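Long-range contacts in hydrolase, putative (Plasmodium vivax, PDB 2B30), which is a putative Cof-like hydrolase of the haloacid dehalogenase superfamily, probably a magnesium-dependent phosphatase, with calcium bound at its metal site in the crystal: residues N50-K55 against L84-F89; I66-S71 against G94-G99; F138-S143 against T178-M183. All coordinates share one frame; numbering follows the deposited sequence.

How the interactions relate
Interactions 1 and 2 belong to the core domain, whose long mixed sheet carries the metal site, whereas interaction 3 pairs two strands of the second sheet, in the cap domain. Interaction 2 is the most central and is buried, a parallel strand pair whose backbone bonds run on into the loops; interaction 3 is also buried, but antiparallel, with a beta bulge at Asn-180 and Lys-181. Interaction 1, a partly buried helix pair about 18 Å from interaction 2 between centres, relies on apolar side chains with lysines at its margin. Phe-89 packs on Ile-66 and so joins interactions 1 and 2, while Gly-69 and Ile-97 meet Lys-181 where core and cap touch, linking interactions 2 and 3.

Interaction 1: residues N50-K55 against L84-F89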
# COMPACT_ATOMS: atom_id res chain seq x y z
N ASN A 50 26.36 11.89 -8.20
CA ASN A 50 25.45 11.27 -7.26
C ASN A 50 26.16 10.85 -5.97
O ASN A 50 25.63 11.04 -4.87
CB ASN A 50 24.74 10.07 -7.90
CG ASN A 50 23.70 10.48 -8.93
OD1 ASN A 50 23.43 11.67 -9.14
ND2 ASN A 50 23.10 9.49 -9.57
N ILE A 51 27.38 10.32 -6.11
CA ILE A 51 28.20 9.94 -4.96
C ILE A 51 28.49 11.14 -4.06
O ILE A 51 28.37 11.04 -2.84
CB ILE A 51 29.51 9.23 -5.40
CG1 ILE A 51 29.27 7.74 -5.64
CG2 ILE A 51 30.58 9.33 -4.34
CD1 ILE A 51 28.43 7.43 -6.83
N ASP A 52 28.84 12.28 -4.65
CA ASP A 52 29.06 13.51 -3.86
C ASP A 52 27.77 13.98 -3.21
O ASP A 52 27.78 14.48 -2.09
CB ASP A 52 29.60 14.64 -4.74
CG ASP A 52 31.00 14.37 -5.25
OD1 ASP A 52 31.90 14.10 -4.42
OD2 ASP A 52 31.20 14.42 -6.48
N ALA A 53 26.66 13.83 -3.93
CA ALA A 53 25.35 14.26 -3.43
C ALA A 53 25.02 13.50 -2.16
O ALA A 53 24.65 14.10 -1.15
CB ALA A 53 24.28 14.02 -4.48
N ILE A 54 25.17 12.18 -2.22
CA ILE A 54 24.95 11.35 -1.06
C ILE A 54 25.98 11.70 0.02
O ILE A 54 25.62 11.87 1.20
CB ILE A 54 25.01 9.87 -1.43
CG1 ILE A 54 23.81 9.52 -2.32
CG2 ILE A 54 25.00 9.00 -0.16
CD1 ILE A 54 23.92 8.19 -3.02
N LYS A 55 27.24 11.85 -0.38
CA LYS A 55 28.31 12.25 0.55
C LYS A 55 27.90 13.47 1.34
O LYS A 55 27.99 13.47 2.56
CB LYS A 55 29.61 12.54 -0.21
CG LYS A 55 30.82 12.81 0.67
CD LYS A 55 32.08 13.03 -0.19
CE LYS A 55 33.30 13.43 0.65
NZ LYS A 55 34.04 12.27 1.24
N LEU A 84 31.84 3.79 -1.30
CA LEU A 84 31.27 3.61 0.04
C LEU A 84 32.09 4.39 1.07
O LEU A 84 31.53 5.00 1.98
CB LEU A 84 31.20 2.12 0.41
CG LEU A 84 30.41 1.16 -0.49
CD1 LEU A 84 30.29 -0.20 0.17
CD2 LEU A 84 29.01 1.68 -0.85
N LYS A 85 33.41 4.35 0.92
CA LYS A 85 34.31 5.11 1.79
C LYS A 85 34.09 6.60 1.56
O LYS A 85 33.95 7.37 2.51
CB LYS A 85 35.78 4.76 1.51
CG LYS A 85 36.26 3.43 2.10
CD LYS A 85 36.69 3.60 3.55
CE LYS A 85 37.62 2.49 4.02
NZ LYS A 85 38.09 2.75 5.42
N LYS A 86 34.06 6.99 0.29
CA LYS A 86 33.88 8.38 -0.12
C LYS A 86 32.57 8.97 0.42
O LYS A 86 32.54 10.10 0.90
CB LYS A 86 33.94 8.46 -1.65
CG LYS A 86 33.93 9.87 -2.23
CD LYS A 86 34.14 9.83 -3.75
CE LYS A 86 33.87 11.18 -4.43
NZ LYS A 86 33.86 11.08 -5.92
N MET A 87 31.48 8.21 0.33
CA MET A 87 30.18 8.67 0.83
C MET A 87 30.05 8.54 2.34
O MET A 87 29.31 9.31 2.96
CB MET A 87 29.04 7.84 0.22
CG MET A 87 28.89 7.98 -1.26
SD MET A 87 27.49 7.01 -1.85
CE MET A 87 28.04 5.33 -1.55
N ASN A 88 30.77 7.57 2.91
CA ASN A 88 30.56 7.10 4.28
C ASN A 88 29.16 6.49 4.41
O ASN A 88 28.39 6.82 5.32
CB ASN A 88 30.78 8.22 5.30
CG ASN A 88 30.88 7.70 6.72
OD1 ASN A 88 31.14 6.52 6.95
ND2 ASN A 88 30.68 8.59 7.69
N PHE A 89 28.84 5.60 3.47
CA PHE A 89 27.55 4.94 3.39
C PHE A 89 27.74 3.48 2.99
O PHE A 89 28.52 3.19 2.07
CB PHE A 89 26.68 5.65 2.36
CG PHE A 89 25.28 5.13 2.30
CD1 PHE A 89 24.40 5.40 3.34
CD2 PHE A 89 24.85 4.36 1.23
CE1 PHE A 89 23.09 4.93 3.30
CE2 PHE A 89 23.55 3.88 1.18
CZ PHE A 89 22.67 4.16 2.22
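Helix 48-60 packs here against the C-terminal end of helix 81-87, with Lys-55 and Met-87 closest in backbone, their CA atoms 4.0 Å apart. Both helices belong to the Rossmann-like HAD core, leading into strands 63-67 and 94-96. The apolar part is built round Met-87. Its CG is anti to the carbonyl carbon (chi1 -64°) and its SD continues the extended course, so that the side chain reaches across to two isoleucines one helical turn apart. Met-87 SD lies against Ile-54 CG2 at 3.6 Å, crossing that side chain obliquely, while Met-87 CG meets Ile-51 CG2 at 3.8 Å, nearly at a right angle. The same methyl of Ile-51 also receives the aliphatic part of Lys-86, whose extended chain brings CD to 3.6 Å from Ile-51 CG2. Behind the contact, Met-87 rests on Phe-79 of helix 72-79 and Ile-51 on Val-46.

The polar interactions lie toward the exposed side. Lys-55 runs straight as far as CE and then bends at chi4 (84°), which turns NZ onto a lone pair of Lys-86 O, in the carbonyl plane and 2.7 Å away. Beyond Ile-51, Lys-86 carries its own ammonium group toward Asp-52; the separation of 3.9 Å between Lys-86 NZ and Asp-52 OD1 makes this a long salt bridge.

Backbone bonds end helix 81-87. Asn-88, with positive phi, is the C-prime residue of a Schellman motif, in which Phe-89 N bonds to Leu-84 O at 3.1 Å and Asn-88 N more weakly to Lys-85 O.

The lysine of one helix thus binds a carbonyl at the C-terminus of the other, where the helix dipole should make an ammonium group welcome, and the buried thioether contact is bordered by charge on its solvent side.

Interaction 2: residues I66-S71 against G94-G99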
# COMPACT_ATOMS: atom_id res chain seq x y z
N ILE A 66 18.41 3.60 0.46
CA ILE A 66 18.16 3.18 -0.89
C ILE A 66 17.06 2.14 -0.86
O ILE A 66 17.09 1.19 -0.08
CB ILE A 66 19.44 2.69 -1.54
CG1 ILE A 66 20.32 3.91 -1.82
CG2 ILE A 66 19.11 1.95 -2.83
CD1 ILE A 66 21.72 3.60 -2.21
N CYS A 67 16.06 2.33 -1.71
CA CYS A 67 14.90 1.46 -1.78
C CYS A 67 14.91 0.78 -3.14
O CYS A 67 14.76 1.45 -4.17
CB CYS A 67 13.64 2.29 -1.56
SG CYS A 67 13.74 3.31 -0.03
N THR A 68 15.10 -0.54 -3.16
CA THR A 68 15.31 -1.24 -4.42
C THR A 68 14.89 -2.69 -4.39
O THR A 68 14.70 -3.27 -3.32
CB THR A 68 16.80 -1.20 -4.82
OG1 THR A 68 16.97 -1.73 -6.15
CG2 THR A 68 17.65 -1.99 -3.81
N GLY A 69 14.77 -3.26 -5.59
CA GLY A 69 14.55 -4.69 -5.76
C GLY A 69 15.80 -5.52 -5.52
O GLY A 69 15.71 -6.73 -5.32
N ARG A 70 16.97 -4.89 -5.52
CA ARG A 70 18.22 -5.60 -5.30
C ARG A 70 18.45 -5.90 -3.83
O ARG A 70 17.73 -5.40 -2.96
CB ARG A 70 19.38 -4.80 -5.88
CG ARG A 70 19.39 -4.83 -7.39
CD ARG A 70 20.13 -3.68 -8.04
NE ARG A 70 21.56 -3.95 -8.13
CZ ARG A 70 22.37 -3.53 -9.10
NH1 ARG A 70 21.94 -2.79 -10.12
NH2 ARG A 70 23.64 -3.86 -9.06
N SER A 71 19.44 -6.73 -3.56
CA SER A 71 19.86 -7.06 -2.21
C SER A 71 20.84 -5.99 -1.77
O SER A 71 21.29 -5.21 -2.61
CB SER A 71 20.53 -8.43 -2.19
OG SER A 71 21.76 -8.39 -2.91
N GLY A 94 18.28 0.63 4.97
CA GLY A 94 17.92 0.25 3.62
C GLY A 94 16.68 -0.61 3.49
O GLY A 94 16.36 -1.40 4.37
N VAL A 95 16.00 -0.44 2.36
CA VAL A 95 14.85 -1.24 1.97
C VAL A 95 15.27 -2.03 0.72
O VAL A 95 15.49 -1.46 -0.35
CB VAL A 95 13.64 -0.35 1.64
CG1 VAL A 95 12.49 -1.19 1.12
CG2 VAL A 95 13.22 0.44 2.87
N TYR A 96 15.36 -3.34 0.88
CA TYR A 96 15.89 -4.18 -0.17
C TYR A 96 14.89 -5.25 -0.56
O TYR A 96 13.98 -5.55 0.21
CB TYR A 96 17.19 -4.81 0.31
CG TYR A 96 18.22 -3.77 0.65
CD1 TYR A 96 18.82 -3.02 -0.35
CD2 TYR A 96 18.58 -3.50 1.98
CE1 TYR A 96 19.76 -2.06 -0.05
CE2 TYR A 96 19.53 -2.53 2.28
CZ TYR A 96 20.11 -1.82 1.26
OH TYR A 96 21.04 -0.86 1.50
N ILE A 97 15.06 -5.79 -1.76
CA ILE A 97 14.21 -6.87 -2.26
C ILE A 97 12.74 -6.47 -2.16
O ILE A 97 11.91 -7.19 -1.60
CB ILE A 97 14.48 -8.22 -1.53
CG1 ILE A 97 15.99 -8.49 -1.45
CG2 ILE A 97 13.75 -9.38 -2.26
CD1 ILE A 97 16.33 -9.95 -1.13
N ASN A 98 12.44 -5.30 -2.70
CA ASN A 98 11.09 -4.77 -2.80
C ASN A 98 10.34 -4.75 -1.48
O ASN A 98 9.12 -4.95 -1.43
CB ASN A 98 10.32 -5.51 -3.91
CG ASN A 98 10.79 -5.11 -5.29
OD1 ASN A 98 11.44 -4.07 -5.44
ND2 ASN A 98 10.45 -5.90 -6.31
N GLY A 99 11.08 -4.46 -0.41
CA GLY A 99 10.46 -4.24 0.89
C GLY A 99 10.37 -5.45 1.79
O GLY A 99 9.85 -5.33 2.90
O HOH W 1 20.53 1.85 1.73
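Thr-68 has OG1 anti to its backbone N (chi1 -172°), which leaves CG2 in the crowded position between N and the carbonyl carbon, and Tyr-96 has CG anti to its carbonyl carbon (chi1 -60°). Thr-68 CG2 therefore comes up to the edge of the tyrosine ring, 3.8 Å from Tyr-96 CD1, while Ile-66 O lies over one ring face. Thr-68 OG1, whose modelled position is less certain, faces Arg-70 N in an ST turn. At the far end of the ring, one water donates to Tyr-96 OH and accepts from Ile-66 N, and the hydroxyl is also bonded to Gly-91 O.

The strands run parallel, with Cys-67 beside Val-95. Val-95 N binds Ile-66 O at 3.1 Å and Thr-68 N binds Val-95 O at 3.0 Å, both donors in the carbonyl plane. Beyond Thr-68 the bonding continues: Asn-98 N reaches Thr-68 O at 3.1 Å and Ile-97 N reaches Arg-70 O at 3.0 Å, each donor above the carbonyl plane.

Thr-68, which follows Cys-67 of the core strand, is placed as in HAD motif II, and Arg-70 forms salt bridges with the calcium ligand Asp-35 and with Glu-162, its NH2 donating also to Tyr-160 O. Helix 225-235 covers Cys-67 and Val-95, helices 34-38 and 72-79 cover Ile-66 and Thr-68, and strands 29-33 and 101-103 flank the pair in the sheet.

Interaction 3: residues F138-S143 against T178-M183; sequences FHRGES and TMNKLM
His-139 and Lys-181 lie side by side and point the same way from antiparallel strands 136-140 and 181-184 of the cap-domain sheet. The bend at chi3 (80°) brings Lys-181 CE over one face of the imidazole, 4.0 Å from the ring centroid and 21° off its normal, a CH-pi contact, and chi4 then directs NZ to a salt bridge with Glu-217. On the other sheet face, Leu-182 CD2 approaches Phe-138 CD1 obliquely and Met-179 CE reaches Phe-138 CB at 3.8 Å, with Met-179 CG near the plane of the ring at its edge. Tyr-120 and Leu-123 of helix 117-129 and Met-173 also pack here.

A classic beta bulge sets Asn-180 and Lys-181 both opposite His-139. His-139 O accepts from Asn-180 N at 2.9 Å and weakly from Lys-181 N, and His-139 N bonds almost along the C=O axis of Lys-181. Asn-180 OD1 receives Gly-141 N, in the type II' turn, at 2.9 Å and more weakly Arg-140 NH1, whose guanidinium stands 76° from the amide plane. Asp-112 binds Arg-140 NH1 and Asn-180 ND2; with Glu-113 O at ND2 and Gly-141 N at OD1 it should fix the amide's orientation, and probably balances the arginine charge.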
# COMPACT_ATOMS: atom_id res chain seq x y z
N PHE A 138 17.53 -17.19 -7.99
CA PHE A 138 16.89 -17.48 -6.70
C PHE A 138 17.58 -16.70 -5.60
O PHE A 138 18.78 -16.88 -5.38
CB PHE A 138 16.98 -18.97 -6.41
CG PHE A 138 16.21 -19.81 -7.38
CD1 PHE A 138 14.96 -20.32 -7.03
CD2 PHE A 138 16.72 -20.10 -8.64
CE1 PHE A 138 14.25 -21.10 -7.92
CE2 PHE A 138 16.01 -20.88 -9.53
CZ PHE A 138 14.77 -21.38 -9.17
N HIS A 139 16.82 -15.85 -4.90
CA HIS A 139 17.40 -14.94 -3.91
C HIS A 139 16.99 -15.33 -2.49
O HIS A 139 15.81 -15.51 -2.22
CB HIS A 139 16.93 -13.51 -4.18
CG HIS A 139 17.53 -12.88 -5.40
ND1 HIS A 139 18.71 -12.16 -5.37
CD2 HIS A 139 17.10 -12.84 -6.68
CE1 HIS A 139 18.97 -11.71 -6.58
NE2 HIS A 139 18.01 -12.10 -7.40
N ARG A 140 17.97 -15.46 -1.60
CA ARG A 140 17.70 -15.59 -0.15
C ARG A 140 18.70 -14.74 0.62
O ARG A 140 19.91 -15.00 0.55
CB ARG A 140 17.78 -17.04 0.31
CG ARG A 140 17.43 -17.25 1.78
CD ARG A 140 15.92 -17.16 2.05
NE ARG A 140 15.60 -17.31 3.48
CZ ARG A 140 15.79 -16.36 4.40
NH1 ARG A 140 16.27 -15.17 4.06
NH2 ARG A 140 15.49 -16.60 5.66
N GLY A 141 18.19 -13.74 1.33
CA GLY A 141 19.03 -12.83 2.10
C GLY A 141 19.97 -12.02 1.23
O GLY A 141 19.53 -11.28 0.34
N GLU A 142 21.27 -12.19 1.48
CA GLU A 142 22.31 -11.51 0.70
C GLU A 142 22.94 -12.42 -0.36
O GLU A 142 23.97 -12.08 -0.93
CB GLU A 142 23.40 -10.99 1.64
CG GLU A 142 22.90 -10.03 2.72
CD GLU A 142 22.25 -8.76 2.16
OE1 GLU A 142 22.42 -8.45 0.96
OE2 GLU A 142 21.57 -8.06 2.94
N SER A 143 22.34 -13.59 -0.59
CA SER A 143 22.82 -14.54 -1.59
C SER A 143 21.81 -14.73 -2.71
O SER A 143 20.60 -14.57 -2.50
CB SER A 143 23.08 -15.90 -0.95
OG SER A 143 23.97 -15.81 0.13
N THR A 178 12.09 -22.19 0.51
CA THR A 178 11.63 -20.80 0.26
C THR A 178 12.73 -19.83 -0.24
O THR A 178 13.91 -20.14 -0.19
CB THR A 178 10.93 -20.19 1.52
OG1 THR A 178 10.19 -19.02 1.14
CG2 THR A 178 11.93 -19.81 2.58
N MET A 179 12.31 -18.66 -0.75
CA MET A 179 13.21 -17.58 -1.17
C MET A 179 12.57 -16.24 -0.86
O MET A 179 11.34 -16.16 -0.73
CB MET A 179 13.45 -17.63 -2.69
CG MET A 179 14.26 -18.80 -3.17
SD MET A 179 15.98 -18.71 -2.71
CE MET A 179 16.43 -20.43 -2.91
N ASN A 180 13.38 -15.19 -0.76
CA ASN A 180 12.85 -13.83 -0.66
C ASN A 180 12.37 -13.33 -2.02
O ASN A 180 11.40 -12.57 -2.10
CB ASN A 180 13.91 -12.87 -0.13
CG ASN A 180 14.33 -13.17 1.29
OD1 ASN A 180 15.34 -13.83 1.52
ND2 ASN A 180 13.57 -12.67 2.26
N LYS A 181 13.06 -13.75 -3.07
CA LYS A 181 12.74 -13.31 -4.42
C LYS A 181 13.21 -14.26 -5.51
O LYS A 181 14.31 -14.80 -5.43
CB LYS A 181 13.35 -11.92 -4.67
CG LYS A 181 13.14 -11.38 -6.08
CD LYS A 181 13.56 -9.93 -6.16
CE LYS A 181 15.06 -9.77 -6.29
NZ LYS A 181 15.43 -9.37 -7.66
N LEU A 182 12.37 -14.44 -6.53
CA LEU A 182 12.80 -15.07 -7.78
C LEU A 182 12.75 -14.00 -8.87
O LEU A 182 11.68 -13.43 -9.13
CB LEU A 182 11.91 -16.25 -8.17
CG LEU A 182 11.62 -17.36 -7.17
CD1 LEU A 182 10.98 -18.53 -7.88
CD2 LEU A 182 12.86 -17.82 -6.46
N MET A 183 13.89 -13.72 -9.49
CA MET A 183 13.92 -12.84 -10.66
C MET A 183 14.03 -13.70 -11.90
O MET A 183 15.10 -14.20 -12.22
CB MET A 183 15.11 -11.88 -10.62
CG MET A 183 15.04 -10.82 -11.70
SD MET A 183 16.67 -10.37 -12.29
CE MET A 183 16.25 -9.13 -13.52